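Local coordinates for protein flavin adenine dinucleotide synthase (Saccharomyces cerevisiae, PDB 2WSI) that catalyses the adenylation of flavin mononucleotide with ATP to form flavin adenine dinucleotide, releasing diphosphate, at residues Gln67-Leu71 / Arg126-Ser130; Glu159-Ile165 / Phe188-Leu194; Gly164-Thr168 / Leu195-Leu199. One frame throughout, in Å; residues are numbered along the deposited sequence.

Contact 1: Gln67-Leu71 / Arg126-Ser130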
loop_
_atom_site.group_PDB
_atom_site.type_symbol
_atom_site.label_atom_id
_atom_site.label_comp_id
_atom_site.label_asym_id
_atom_site.label_seq_id
_atom_site.Cartn_x
_atom_site.Cartn_y
_atom_site.Cartn_z
ATOM N N GLN A 67 0.953 0.748 -0.000
ATOM C CA GLN A 67 1.291 1.605 1.146
ATOM C C GLN A 67 0.803 1.025 2.490
ATOM O O GLN A 67 1.541 1.028 3.486
ATOM C CB GLN A 67 0.725 3.015 1.016
ATOM C CG GLN A 67 1.398 3.928 2.083
ATOM C CD GLN A 67 0.961 5.361 2.016
ATOM O OE1 GLN A 67 0.039 5.710 1.280
ATOM N NE2 GLN A 67 1.605 6.211 2.816
ATOM N N VAL A 68 -0.445 0.560 2.547
ATOM C CA VAL A 68 -0.913 -0.075 3.775
ATOM C C VAL A 68 -0.010 -1.254 4.094
ATOM O O VAL A 68 0.431 -1.415 5.235
ATOM C CB VAL A 68 -2.398 -0.525 3.684
ATOM C CG1 VAL A 68 -2.718 -1.535 4.811
ATOM C CG2 VAL A 68 -3.300 0.699 3.778
ATOM N N LEU A 69 0.277 -2.080 3.084
ATOM C CA LEU A 69 1.147 -3.234 3.291
ATOM C C LEU A 69 2.532 -2.830 3.758
ATOM O O LEU A 69 3.104 -3.431 4.675
ATOM C CB LEU A 69 1.255 -4.085 2.026
ATOM C CG LEU A 69 2.016 -5.398 2.213
ATOM C CD1 LEU A 69 1.561 -6.149 3.481
ATOM C CD2 LEU A 69 1.956 -6.269 0.967
ATOM N N LEU A 70 3.072 -1.788 3.144
ATOM C CA LEU A 70 4.393 -1.311 3.552
ATOM C C LEU A 70 4.405 -0.867 5.013
ATOM O O LEU A 70 5.330 -1.191 5.757
ATOM C CB LEU A 70 4.837 -0.153 2.636
ATOM C CG LEU A 70 6.200 0.413 3.030
ATOM C CD1 LEU A 70 7.271 -0.684 3.036
ATOM C CD2 LEU A 70 6.596 1.550 2.058
ATOM N N LEU A 71 3.368 -0.152 5.455
ATOM C CA LEU A 71 3.281 0.214 6.868
ATOM C C LEU A 71 3.229 -1.037 7.750
ATOM O O LEU A 71 3.931 -1.109 8.741
ATOM C CB LEU A 71 2.068 1.105 7.165
ATOM C CG LEU A 71 1.957 2.437 6.435
ATOM C CD1 LEU A 71 0.645 3.131 6.824
ATOM C CD2 LEU A 71 3.161 3.334 6.725
ATOM N N ARG A 126 10.868 8.928 3.069
ATOM C CA ARG A 126 10.263 8.791 4.389
ATOM C C ARG A 126 10.504 7.392 4.999
ATOM O O ARG A 126 10.782 7.259 6.184
ATOM C CB ARG A 126 8.755 9.033 4.302
ATOM C CG ARG A 126 8.076 9.262 5.642
ATOM C CD ARG A 126 6.556 9.548 5.465
ATOM N NE ARG A 126 5.870 9.590 6.756
ATOM C CZ ARG A 126 6.109 10.481 7.720
ATOM N NH1 ARG A 126 7.029 11.424 7.547
ATOM N NH2 ARG A 126 5.430 10.423 8.872
ATOM N N TYR A 127 10.345 6.340 4.211
ATOM C CA TYR A 127 10.389 4.982 4.798
ATOM C C TYR A 127 11.761 4.334 4.584
ATOM O O TYR A 127 11.940 3.167 4.876
ATOM C CB TYR A 127 9.310 4.097 4.203
ATOM C CG TYR A 127 7.929 4.647 4.372
ATOM C CD1 TYR A 127 7.470 5.045 5.616
ATOM C CD2 TYR A 127 7.081 4.789 3.278
ATOM C CE1 TYR A 127 6.192 5.564 5.777
ATOM C CE2 TYR A 127 5.792 5.293 3.431
ATOM C CZ TYR A 127 5.361 5.675 4.681
ATOM O OH TYR A 127 4.097 6.181 4.837
ATOM N N CYS A 128 12.708 5.102 4.047
ATOM C CA CYS A 128 14.082 4.627 3.889
ATOM C C CYS A 128 14.121 3.366 3.023
ATOM O O CYS A 128 14.685 2.319 3.407
ATOM C CB CYS A 128 14.720 4.340 5.269
ATOM S SG CYS A 128 16.525 4.368 5.241
ATOM N N LEU A 129 13.522 3.495 1.849
ATOM C CA LEU A 129 13.514 2.439 0.853
ATOM C C LEU A 129 14.704 2.585 -0.068
ATOM O O LEU A 129 15.037 3.677 -0.484
ATOM C CB LEU A 129 12.258 2.554 -0.006
ATOM C CG LEU A 129 10.971 2.648 0.815
ATOM C CD1 LEU A 129 9.746 2.688 -0.136
ATOM C CD2 LEU A 129 10.900 1.474 1.793
ATOM N N SER A 130 15.309 1.471 -0.410
ATOM C CA SER A 130 16.342 1.437 -1.440
ATOM C C SER A 130 15.639 1.085 -2.724
ATOM O O SER A 130 15.299 -0.074 -2.976
ATOM C CB SER A 130 17.389 0.368 -1.152
ATOM O OG SER A 130 18.330 0.311 -2.217
#
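Tyr-127 carries its ring opposite the carbonyl carbon (chi1 -57°), and Gln-67 sends an extended chain away from its backbone N (chi1 -167°), which brings the phenol oxygen to the Gln-67 side-chain amide on helix 64-87. The two side chains meet nearly at right angles, with amide and ring planes 59° apart. Gln-67 NE2 donates a hydrogen bond of 3.2 Å to Tyr-127 OH; the oxygen lies in the amide plane, and the nitrogen sits at the ring edge. Each atom has a stronger partner besides: Gln-67 NE2 bonds to Pro-212 O, and Tyr-127 OH to Glu-211 OE1. Beside this polar end, Leu-70 CD2 packs 3.5 Å from Tyr-127 CD2 and meets Leu-129 CD1 tip to tip at 4.0 Å. Leu-71 CD2 slants toward the phenol end of the ring, 3.8 Å from Tyr-127 CZ. A phenylalanine in place of Tyr-127 would probably keep the leucine packing but leave Glu-211 without its hydroxyl mate and Gln-67 with one acceptor fewer. Leu-102 of strand 102-106 touches both Leu-70 and Leu-129, while helix 199-209 meets Gln-67 through Leu-206 and helix 3-18 meets Leu-71 through Cys-10.

Contact 2: Glu159-Ile165 / Phe188-Leu194. With FAD (flavin-adenine dinucleotide), chain C.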
loop_
_atom_site.group_PDB
_atom_site.type_symbol
_atom_site.label_atom_id
_atom_site.label_comp_id
_atom_site.label_asym_id
_atom_site.label_seq_id
_atom_site.Cartn_x
_atom_site.Cartn_y
_atom_site.Cartn_z
ATOM N N GLU A 159 14.745 -13.844 -3.952
ATOM C CA GLU A 159 14.017 -15.112 -3.823
ATOM C C GLU A 159 12.499 -14.917 -3.748
ATOM O O GLU A 159 11.712 -15.817 -4.064
ATOM C CB GLU A 159 14.532 -15.886 -2.596
ATOM C CG GLU A 159 16.024 -16.256 -2.734
ATOM C CD GLU A 159 16.524 -17.181 -1.642
ATOM O OE1 GLU A 159 15.677 -17.860 -1.007
ATOM O OE2 GLU A 159 17.767 -17.236 -1.424
ATOM N N ALA A 160 12.084 -13.734 -3.344
ATOM C CA ALA A 160 10.647 -13.488 -3.084
ATOM C C ALA A 160 10.359 -11.990 -3.227
ATOM O O ALA A 160 11.252 -11.169 -3.025
ATOM C CB ALA A 160 10.280 -13.946 -1.681
ATOM N N ILE A 161 9.136 -11.659 -3.627
ATOM C CA ILE A 161 8.708 -10.292 -3.788
ATOM C C ILE A 161 7.365 -10.078 -3.089
ATOM O O ILE A 161 6.446 -10.855 -3.284
ATOM C CB ILE A 161 8.580 -9.957 -5.263
ATOM C CG1 ILE A 161 9.922 -10.309 -5.922
ATOM C CG2 ILE A 161 8.201 -8.473 -5.443
ATOM C CD1 ILE A 161 10.285 -9.506 -7.124
ATOM N N VAL A 162 7.288 -9.032 -2.273
ATOM C CA VAL A 162 6.076 -8.698 -1.555
ATOM C C VAL A 162 5.183 -7.888 -2.496
ATOM O O VAL A 162 5.637 -6.941 -3.107
ATOM C CB VAL A 162 6.383 -7.835 -0.302
ATOM C CG1 VAL A 162 5.097 -7.592 0.492
ATOM C CG2 VAL A 162 7.474 -8.486 0.595
ATOM N N ILE A 163 3.896 -8.228 -2.543
ATOM C CA ILE A 163 2.953 -7.693 -3.532
ATOM C C ILE A 163 1.672 -7.330 -2.785
ATOM O O ILE A 163 1.128 -8.184 -2.086
ATOM C CB ILE A 163 2.573 -8.789 -4.533
ATOM C CG1 ILE A 163 3.843 -9.311 -5.225
ATOM C CG2 ILE A 163 1.528 -8.288 -5.524
ATOM C CD1 ILE A 163 3.605 -10.579 -6.081
ATOM N N GLY A 164 1.198 -6.090 -2.932
ATOM C CA GLY A 164 0.049 -5.620 -2.164
ATOM C C GLY A 164 -1.294 -5.952 -2.823
ATOM O O GLY A 164 -2.263 -5.209 -2.689
ATOM N N ILE A 165 -1.348 -7.076 -3.517
ATOM C CA ILE A 165 -2.545 -7.476 -4.246
ATOM C C ILE A 165 -3.659 -7.863 -3.266
ATOM O O ILE A 165 -3.405 -8.383 -2.208
ATOM C CB ILE A 165 -2.217 -8.656 -5.181
ATOM C CG1 ILE A 165 -3.384 -8.980 -6.128
ATOM C CG2 ILE A 165 -1.802 -9.859 -4.365
ATOM C CD1 ILE A 165 -2.932 -9.800 -7.371
ATOM N N PHE A 188 10.036 -16.687 -8.883
ATOM C CA PHE A 188 10.308 -16.213 -7.525
ATOM C C PHE A 188 9.040 -16.465 -6.722
ATOM O O PHE A 188 8.017 -16.850 -7.287
ATOM C CB PHE A 188 10.689 -14.723 -7.472
ATOM C CG PHE A 188 9.682 -13.789 -8.115
ATOM C CD1 PHE A 188 8.578 -13.344 -7.418
ATOM C CD2 PHE A 188 9.880 -13.322 -9.414
ATOM C CE1 PHE A 188 7.651 -12.479 -8.005
ATOM C CE2 PHE A 188 8.969 -12.451 -10.014
ATOM C CZ PHE A 188 7.860 -12.013 -9.305
ATOM N N MET A 189 9.113 -16.297 -5.410
ATOM C CA MET A 189 7.943 -16.554 -4.583
ATOM C C MET A 189 7.156 -15.272 -4.442
ATOM O O MET A 189 7.712 -14.235 -4.073
ATOM C CB MET A 189 8.345 -17.061 -3.184
ATOM C CG MET A 189 7.153 -17.634 -2.404
ATOM S SD MET A 189 6.587 -19.253 -3.074
ATOM C CE MET A 189 7.729 -20.310 -2.164
ATOM N N ARG A 190 5.856 -15.350 -4.719
ATOM C CA ARG A 190 4.962 -14.226 -4.456
ATOM C C ARG A 190 4.545 -14.251 -2.982
ATOM O O ARG A 190 4.098 -15.284 -2.460
ATOM C CB ARG A 190 3.720 -14.302 -5.354
ATOM C CG ARG A 190 4.037 -14.244 -6.824
ATOM C CD ARG A 190 2.736 -14.236 -7.666
ATOM N NE ARG A 190 2.253 -15.593 -7.895
ATOM C CZ ARG A 190 1.138 -15.893 -8.555
ATOM N NH1 ARG A 190 0.388 -14.922 -9.061
ATOM N NH2 ARG A 190 0.786 -17.165 -8.730
ATOM N N LEU A 191 4.716 -13.105 -2.330
ATOM C CA LEU A 191 4.331 -12.914 -0.943
ATOM C C LEU A 191 3.174 -11.909 -0.963
ATOM O O LEU A 191 3.372 -10.737 -1.294
ATOM C CB LEU A 191 5.505 -12.338 -0.125
ATOM C CG LEU A 191 6.800 -13.154 -0.167
ATOM C CD1 LEU A 191 7.881 -12.484 0.719
ATOM C CD2 LEU A 191 6.542 -14.630 0.279
ATOM N N GLN A 192 1.989 -12.371 -0.585
ATOM C CA GLN A 192 0.736 -11.646 -0.824
ATOM C C GLN A 192 -0.078 -11.643 0.480
ATOM O O GLN A 192 -1.158 -12.239 0.560
ATOM C CB GLN A 192 -0.036 -12.361 -1.964
ATOM C CG GLN A 192 0.726 -12.288 -3.286
ATOM C CD GLN A 192 0.130 -13.116 -4.418
ATOM O OE1 GLN A 192 -0.310 -14.266 -4.235
ATOM N NE2 GLN A 192 0.185 -12.569 -5.602
ATOM N N PRO A 193 0.454 -10.986 1.520
ATOM C CA PRO A 193 -0.180 -11.065 2.839
ATOM C C PRO A 193 -1.346 -10.095 3.039
ATOM O O PRO A 193 -1.924 -10.116 4.121
ATOM C CB PRO A 193 0.957 -10.705 3.811
ATOM C CG PRO A 193 2.100 -10.137 2.936
ATOM C CD PRO A 193 1.650 -10.127 1.516
ATOM N N LEU A 194 -1.671 -9.272 2.043
ATOM C CA LEU A 194 -2.812 -8.356 2.118
ATOM C C LEU A 194 -4.070 -8.945 1.479
ATOM O O LEU A 194 -5.082 -8.260 1.316
ATOM C CB LEU A 194 -2.464 -7.024 1.412
ATOM C CG LEU A 194 -3.118 -5.789 2.039
ATOM C CD1 LEU A 194 -2.548 -5.523 3.401
ATOM C CD2 LEU A 194 -2.961 -4.532 1.158
HETATM P PA FAD C . -2.078 -4.016 -9.414
HETATM O O1A FAD C . -2.593 -2.667 -9.836
HETATM O O2A FAD C . -1.284 -4.661 -10.517
HETATM O O5B FAD C . -1.257 -3.984 -8.016
HETATM C C5B FAD C . -1.050 -5.204 -7.328
HETATM C C4B FAD C . 0.294 -5.128 -6.596
HETATM O O4B FAD C . 1.340 -5.318 -7.513
HETATM C C3B FAD C . 0.524 -3.762 -5.978
HETATM O O3B FAD C . 0.004 -3.687 -4.675
HETATM C C2B FAD C . 2.038 -3.667 -5.987
HETATM O O2B FAD C . 2.583 -4.325 -4.862
HETATM C C1B FAD C . 2.405 -4.429 -7.234
HETATM N N9A FAD C . 2.528 -3.471 -8.344
HETATM C C8A FAD C . 1.580 -3.111 -9.269
HETATM N N7A FAD C . 2.128 -2.208 -10.127
HETATM C C5A FAD C . 3.407 -1.983 -9.728
HETATM C C6A FAD C . 4.410 -1.168 -10.210
HETATM N N6A FAD C . 4.246 -0.382 -11.291
HETATM N N1A FAD C . 5.622 -1.197 -9.584
HETATM C C2A FAD C . 5.865 -1.999 -8.488
HETATM N N3A FAD C . 4.850 -2.781 -7.988
HETATM C C4A FAD C . 3.660 -2.784 -8.628
HETATM N N1 FAD C . 0.027 -12.686 -12.526
HETATM C C2 FAD C . -0.057 -14.005 -12.890
HETATM O O2 FAD C . -1.025 -14.408 -13.535
HETATM N N3 FAD C . 0.940 -14.881 -12.540
HETATM C C4 FAD C . 2.037 -14.448 -11.826
HETATM O O4 FAD C . 2.891 -15.293 -11.536
HETATM C C4X FAD C . 2.130 -13.104 -11.453
HETATM N N5 FAD C . 3.216 -12.621 -10.729
HETATM C C5X FAD C . 3.285 -11.291 -10.361
HETATM C C6 FAD C . 4.369 -10.796 -9.636
HETATM C C7 FAD C . 4.427 -9.440 -9.305
HETATM C C7M FAD C . 5.586 -8.874 -8.535
HETATM C C8 FAD C . 3.392 -8.595 -9.685
HETATM C C8M FAD C . 3.426 -7.142 -9.314
HETATM C C9 FAD C . 2.314 -9.092 -10.394
HETATM C C9A FAD C . 2.259 -10.426 -10.745
HETATM N N10 FAD C . 1.179 -10.891 -11.469
HETATM C C10 FAD C . 1.105 -12.229 -11.799
HETATM C "C1'" FAD C . 0.068 -9.947 -11.840
HETATM C "C2'" FAD C . -0.993 -9.896 -10.718
HETATM O "O2'" FAD C . -1.447 -11.166 -10.316
HETATM C "C3'" FAD C . -2.203 -9.041 -11.084
HETATM O "O3'" FAD C . -2.969 -9.713 -12.054
HETATM C "C4'" FAD C . -1.771 -7.687 -11.613
HETATM O "O4'" FAD C . -0.801 -7.119 -10.757
HETATM C "C5'" FAD C . -2.964 -6.734 -11.684
HETATM O "O5'" FAD C . -3.739 -6.873 -10.508
HETATM P P FAD C . -4.376 -5.584 -9.780
HETATM O O1P FAD C . -4.816 -4.584 -10.823
HETATM O O2P FAD C . -5.451 -6.014 -8.807
HETATM O O3P FAD C . -3.255 -4.925 -8.856
HETATM O O HOH W 1 -1.107 -9.154 -0.876
#
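Strands 160-162 and 189-191 are parallel neighbours in the central sheet, pairing Ala-160 with Met-189, Ile-161 with Arg-190 and Val-162 with Leu-191, and their C-terminal ends run into the FAD site. Four backbone hydrogen bonds zip them together: Met-189 N to Glu-159 O, Ile-161 N to Met-189 O, Leu-191 N to Ile-161 O and Ile-163 N to Leu-191 O. On the face bearing Ala-160, Val-162 and Leu-191, the CD1 methyl of Leu-191 lies 3.7 Å from Ala-160 CB and also touches Val-162 CG2; helix 64-87 packs there through Leu-69 and Tyr-73. The other face meets the flavin. With chi1 at 55°, Phe-188 swings its ring over Ile-161, whose CG1 makes a CH-pi contact 4.0 Å from the ring centroid, and the ring presents its edge to the isoalloxazine, CZ lying 3.7 Å from FAD C6. Arg-190 lays one guanidinium face against the pyrimidine end, with FAD O4 above its centre, while Arg-190 NH2 bonds to Arg-180 O. Ile-163 CD1 reaches FAD C7 at 3.5 Å. Beyond the strands, Gly-164 N gives FAD O2B an almost straight hydrogen bond of 3.0 Å (177°). A water joins the diverging ends, donating to Ile-163 O and Ile-165 O and accepting from Leu-194 N. Binding the nucleotide at the C-terminal ends of parallel strands is typical of the Rossmann-like alpha/beta fold of the PAPS reductase family and the wider HUP clan.

Contact 3: Gly164-Thr168 / Leu195-Leu199; sequences GIRHT and LHWDL. With FAD (flavin-adenine dinucleotide), chain C.
Arg-166 and Leu-195 mark the closest backbone approach, their CA atoms 4.1 Å apart, where two irregular segments pass, the run from Ile-165 to His-167 lying at 66° to that from Leu-195 to Leu-199. No direct hydrogen bond spans them. Instead a water accepts from His-167 N at 2.9 Å and donates to Leu-195 O at 2.6 Å and to Trp-197 O, so that three backbone groups share one bridging molecule. Ile-165 and Leu-195 run alongside each other in the same direction, with Ile-165 CG2 3.5 Å from Leu-195 CD2. His-167 turns CD2 to within 3.4 Å of Leu-195 O, while its ND1 bonds to Glu-173. Arg-166 holds CG between its backbone N and carbonyl carbon (chi1 39°) and bends at chi2, which carries the guanidinium along the 197-199 backbone: Trp-197 O lies at its edge and Asp-198 O over one face, though the fit of Arg-166 CD against Trp-197 O is doubtful. Thr-168 CG2 rests over the opposite face, 3.6 Å above the plane. Asp-198 N-caps helix 199-209, its OD1 accepting from Asn-201 N and bonding to Thr-200 OG1. Arg-166 NH2 forms salt bridges with Asp-65 and Glu-299, so two carboxylates probably balance a positive charge that is largely buried, and the junction itself depends on bridging water and packing more than on direct polar bonds.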
loop_
_atom_site.group_PDB
_atom_site.type_symbol
_atom_site.label_atom_id
_atom_site.label_comp_id
_atom_site.label_asym_id
_atom_site.label_seq_id
_atom_site.Cartn_x
_atom_site.Cartn_y
_atom_site.Cartn_z
ATOM N N GLY A 164 1.198 -6.090 -2.932
ATOM C CA GLY A 164 0.049 -5.620 -2.164
ATOM C C GLY A 164 -1.294 -5.952 -2.823
ATOM O O GLY A 164 -2.263 -5.209 -2.689
ATOM N N ILE A 165 -1.348 -7.076 -3.517
ATOM C CA ILE A 165 -2.545 -7.476 -4.246
ATOM C C ILE A 165 -3.659 -7.863 -3.266
ATOM O O ILE A 165 -3.405 -8.383 -2.208
ATOM C CB ILE A 165 -2.217 -8.656 -5.181
ATOM C CG1 ILE A 165 -3.384 -8.980 -6.128
ATOM C CG2 ILE A 165 -1.802 -9.859 -4.365
ATOM C CD1 ILE A 165 -2.932 -9.800 -7.371
ATOM N N ARG A 166 -4.902 -7.562 -3.603
ATOM C CA ARG A 166 -5.991 -8.214 -2.884
ATOM C C ARG A 166 -7.206 -8.361 -3.791
ATOM O O ARG A 166 -7.117 -8.102 -4.969
ATOM C CB ARG A 166 -6.337 -7.532 -1.550
ATOM C CG ARG A 166 -6.296 -6.044 -1.549
ATOM C CD ARG A 166 -7.347 -5.416 -0.639
ATOM N NE ARG A 166 -7.487 -4.105 -1.169
ATOM C CZ ARG A 166 -8.577 -3.533 -1.662
ATOM N NH1 ARG A 166 -9.818 -4.029 -1.588
ATOM N NH2 ARG A 166 -8.382 -2.365 -2.178
ATOM N N HIS A 167 -8.317 -8.842 -3.249
ATOM C CA HIS A 167 -9.511 -9.031 -4.066
ATOM C C HIS A 167 -10.231 -7.702 -4.245
ATOM O O HIS A 167 -10.665 -7.073 -3.272
ATOM C CB HIS A 167 -10.429 -10.079 -3.435
ATOM C CG HIS A 167 -9.787 -11.425 -3.306
ATOM N ND1 HIS A 167 -9.385 -12.159 -4.402
ATOM C CD2 HIS A 167 -9.454 -12.158 -2.218
ATOM C CE1 HIS A 167 -8.841 -13.292 -3.995
ATOM N NE2 HIS A 167 -8.879 -13.320 -2.674
ATOM N N THR A 168 -10.323 -7.260 -5.488
ATOM C CA THR A 168 -10.973 -5.991 -5.782
ATOM C C THR A 168 -12.040 -6.143 -6.849
ATOM O O THR A 168 -12.504 -5.154 -7.409
ATOM C CB THR A 168 -9.946 -4.920 -6.184
ATOM O OG1 THR A 168 -9.335 -5.273 -7.434
ATOM C CG2 THR A 168 -8.892 -4.820 -5.117
ATOM N N LEU A 195 -4.012 -10.207 1.076
ATOM C CA LEU A 195 -5.053 -10.741 0.213
ATOM C C LEU A 195 -6.474 -10.674 0.787
ATOM O O LEU A 195 -7.424 -10.581 0.028
ATOM C CB LEU A 195 -4.771 -12.199 -0.150
ATOM C CG LEU A 195 -3.767 -12.411 -1.277
ATOM C CD1 LEU A 195 -3.557 -13.914 -1.472
ATOM C CD2 LEU A 195 -4.243 -11.722 -2.588
ATOM N N HIS A 196 -6.622 -10.737 2.103
ATOM C CA HIS A 196 -7.973 -10.751 2.699
ATOM C C HIS A 196 -8.469 -9.367 3.132
ATOM O O HIS A 196 -9.532 -9.240 3.747
ATOM C CB HIS A 196 -8.004 -11.721 3.883
ATOM C CG HIS A 196 -7.506 -13.087 3.536
ATOM N ND1 HIS A 196 -8.066 -13.843 2.529
ATOM C CD2 HIS A 196 -6.455 -13.803 4.007
ATOM C CE1 HIS A 196 -7.404 -14.982 2.413
ATOM N NE2 HIS A 196 -6.435 -14.989 3.312
ATOM N N TRP A 197 -7.724 -8.314 2.798
ATOM C CA TRP A 197 -8.176 -6.965 3.123
ATOM C C TRP A 197 -9.290 -6.495 2.194
ATOM O O TRP A 197 -9.211 -6.638 0.964
ATOM C CB TRP A 197 -6.975 -5.986 3.041
ATOM C CG TRP A 197 -6.159 -6.056 4.261
ATOM C CD1 TRP A 197 -5.445 -7.135 4.720
ATOM C CD2 TRP A 197 -5.924 -4.994 5.188
ATOM N NE1 TRP A 197 -4.787 -6.800 5.891
ATOM C CE2 TRP A 197 -5.064 -5.491 6.188
ATOM C CE3 TRP A 197 -6.343 -3.652 5.256
ATOM C CZ2 TRP A 197 -4.655 -4.721 7.255
ATOM C CZ3 TRP A 197 -5.928 -2.893 6.297
ATOM C CH2 TRP A 197 -5.077 -3.419 7.288
ATOM N N ASP A 198 -10.328 -5.893 2.748
ATOM C CA ASP A 198 -11.301 -5.255 1.875
ATOM C C ASP A 198 -11.144 -3.747 1.889
ATOM O O ASP A 198 -10.300 -3.185 2.618
ATOM C CB ASP A 198 -12.746 -5.688 2.191
ATOM C CG ASP A 198 -13.229 -5.227 3.549
ATOM O OD1 ASP A 198 -12.793 -4.160 4.057
ATOM O OD2 ASP A 198 -14.077 -5.955 4.119
ATOM N N LEU A 199 -11.929 -3.087 1.043
ATOM C CA LEU A 199 -11.726 -1.664 0.786
ATOM C C LEU A 199 -11.934 -0.849 2.065
ATOM O O LEU A 199 -11.209 0.104 2.341
ATOM C CB LEU A 199 -12.661 -1.206 -0.330
ATOM C CG LEU A 199 -12.557 0.264 -0.727
ATOM C CD1 LEU A 199 -11.092 0.644 -1.041
ATOM C CD2 LEU A 199 -13.487 0.527 -1.942
HETATM P PA FAD C . -2.078 -4.016 -9.414
HETATM O O1A FAD C . -2.593 -2.667 -9.836
HETATM O O2A FAD C . -1.284 -4.661 -10.517
HETATM O O5B FAD C . -1.257 -3.984 -8.016
HETATM C C5B FAD C . -1.050 -5.204 -7.328
HETATM C C4B FAD C . 0.294 -5.128 -6.596
HETATM O O4B FAD C . 1.340 -5.318 -7.513
HETATM C C3B FAD C . 0.524 -3.762 -5.978
HETATM O O3B FAD C . 0.004 -3.687 -4.675
HETATM C C2B FAD C . 2.038 -3.667 -5.987
HETATM O O2B FAD C . 2.583 -4.325 -4.862
HETATM C C1B FAD C . 2.405 -4.429 -7.234
HETATM N N9A FAD C . 2.528 -3.471 -8.344
HETATM C C8A FAD C . 1.580 -3.111 -9.269
HETATM N N7A FAD C . 2.128 -2.208 -10.127
HETATM C C5A FAD C . 3.407 -1.983 -9.728
HETATM C C6A FAD C . 4.410 -1.168 -10.210
HETATM N N6A FAD C . 4.246 -0.382 -11.291
HETATM N N1A FAD C . 5.622 -1.197 -9.584
HETATM C C2A FAD C . 5.865 -1.999 -8.488
HETATM N N3A FAD C . 4.850 -2.781 -7.988
HETATM C C4A FAD C . 3.660 -2.784 -8.628
HETATM N N1 FAD C . 0.027 -12.686 -12.526
HETATM C C2 FAD C . -0.057 -14.005 -12.890
HETATM O O2 FAD C . -1.025 -14.408 -13.535
HETATM N N3 FAD C . 0.940 -14.881 -12.540
HETATM C C4 FAD C . 2.037 -14.448 -11.826
HETATM O O4 FAD C . 2.891 -15.293 -11.536
HETATM C C4X FAD C . 2.130 -13.104 -11.453
HETATM N N5 FAD C . 3.216 -12.621 -10.729
HETATM C C5X FAD C . 3.285 -11.291 -10.361
HETATM C C6 FAD C . 4.369 -10.796 -9.636
HETATM C C7 FAD C . 4.427 -9.440 -9.305
HETATM C C7M FAD C . 5.586 -8.874 -8.535
HETATM C C8 FAD C . 3.392 -8.595 -9.685
HETATM C C8M FAD C . 3.426 -7.142 -9.314
HETATM C C9 FAD C . 2.314 -9.092 -10.394
HETATM C C9A FAD C . 2.259 -10.426 -10.745
HETATM N N10 FAD C . 1.179 -10.891 -11.469
HETATM C C10 FAD C . 1.105 -12.229 -11.799
HETATM C "C1'" FAD C . 0.068 -9.947 -11.840
HETATM C "C2'" FAD C . -0.993 -9.896 -10.718
HETATM O "O2'" FAD C . -1.447 -11.166 -10.316
HETATM C "C3'" FAD C . -2.203 -9.041 -11.084
HETATM O "O3'" FAD C . -2.969 -9.713 -12.054
HETATM C "C4'" FAD C . -1.771 -7.687 -11.613
HETATM O "O4'" FAD C . -0.801 -7.119 -10.757
HETATM C "C5'" FAD C . -2.964 -6.734 -11.684
HETATM O "O5'" FAD C . -3.739 -6.873 -10.508
HETATM P P FAD C . -4.376 -5.584 -9.780
HETATM O O1P FAD C . -4.816 -4.584 -10.823
HETATM O O2P FAD C . -5.451 -6.014 -8.807
HETATM O O3P FAD C . -3.255 -4.925 -8.856
HETATM O O HOH W 2 -9.368 -8.927 -0.545
#

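Contacts 2 and 3 are consecutive: both contain Gly-164 and Ile-165, their centres lie about 13 Å apart, and the chains that pair as strands in 159-165 / 188-194 continue as irregular segments in 164-168 / 195-199. Both touch FAD, contact 2 along the flavin and adenosine ribose, contact 3 through the shared residues. Contact 1 stands behind the site, Gln-67 about 9 Å from FAD at the side chain, and its helix reaches both others. Leu-69 CD2 packs 3.4 Å from Val-162 CG1 and 3.7 Å from Gly-164 CA, and Val-68 CG1 lies 3.8 Å from Trp-197 CZ3. Helix 64-87 thus backs the strand ends that carry the ligand.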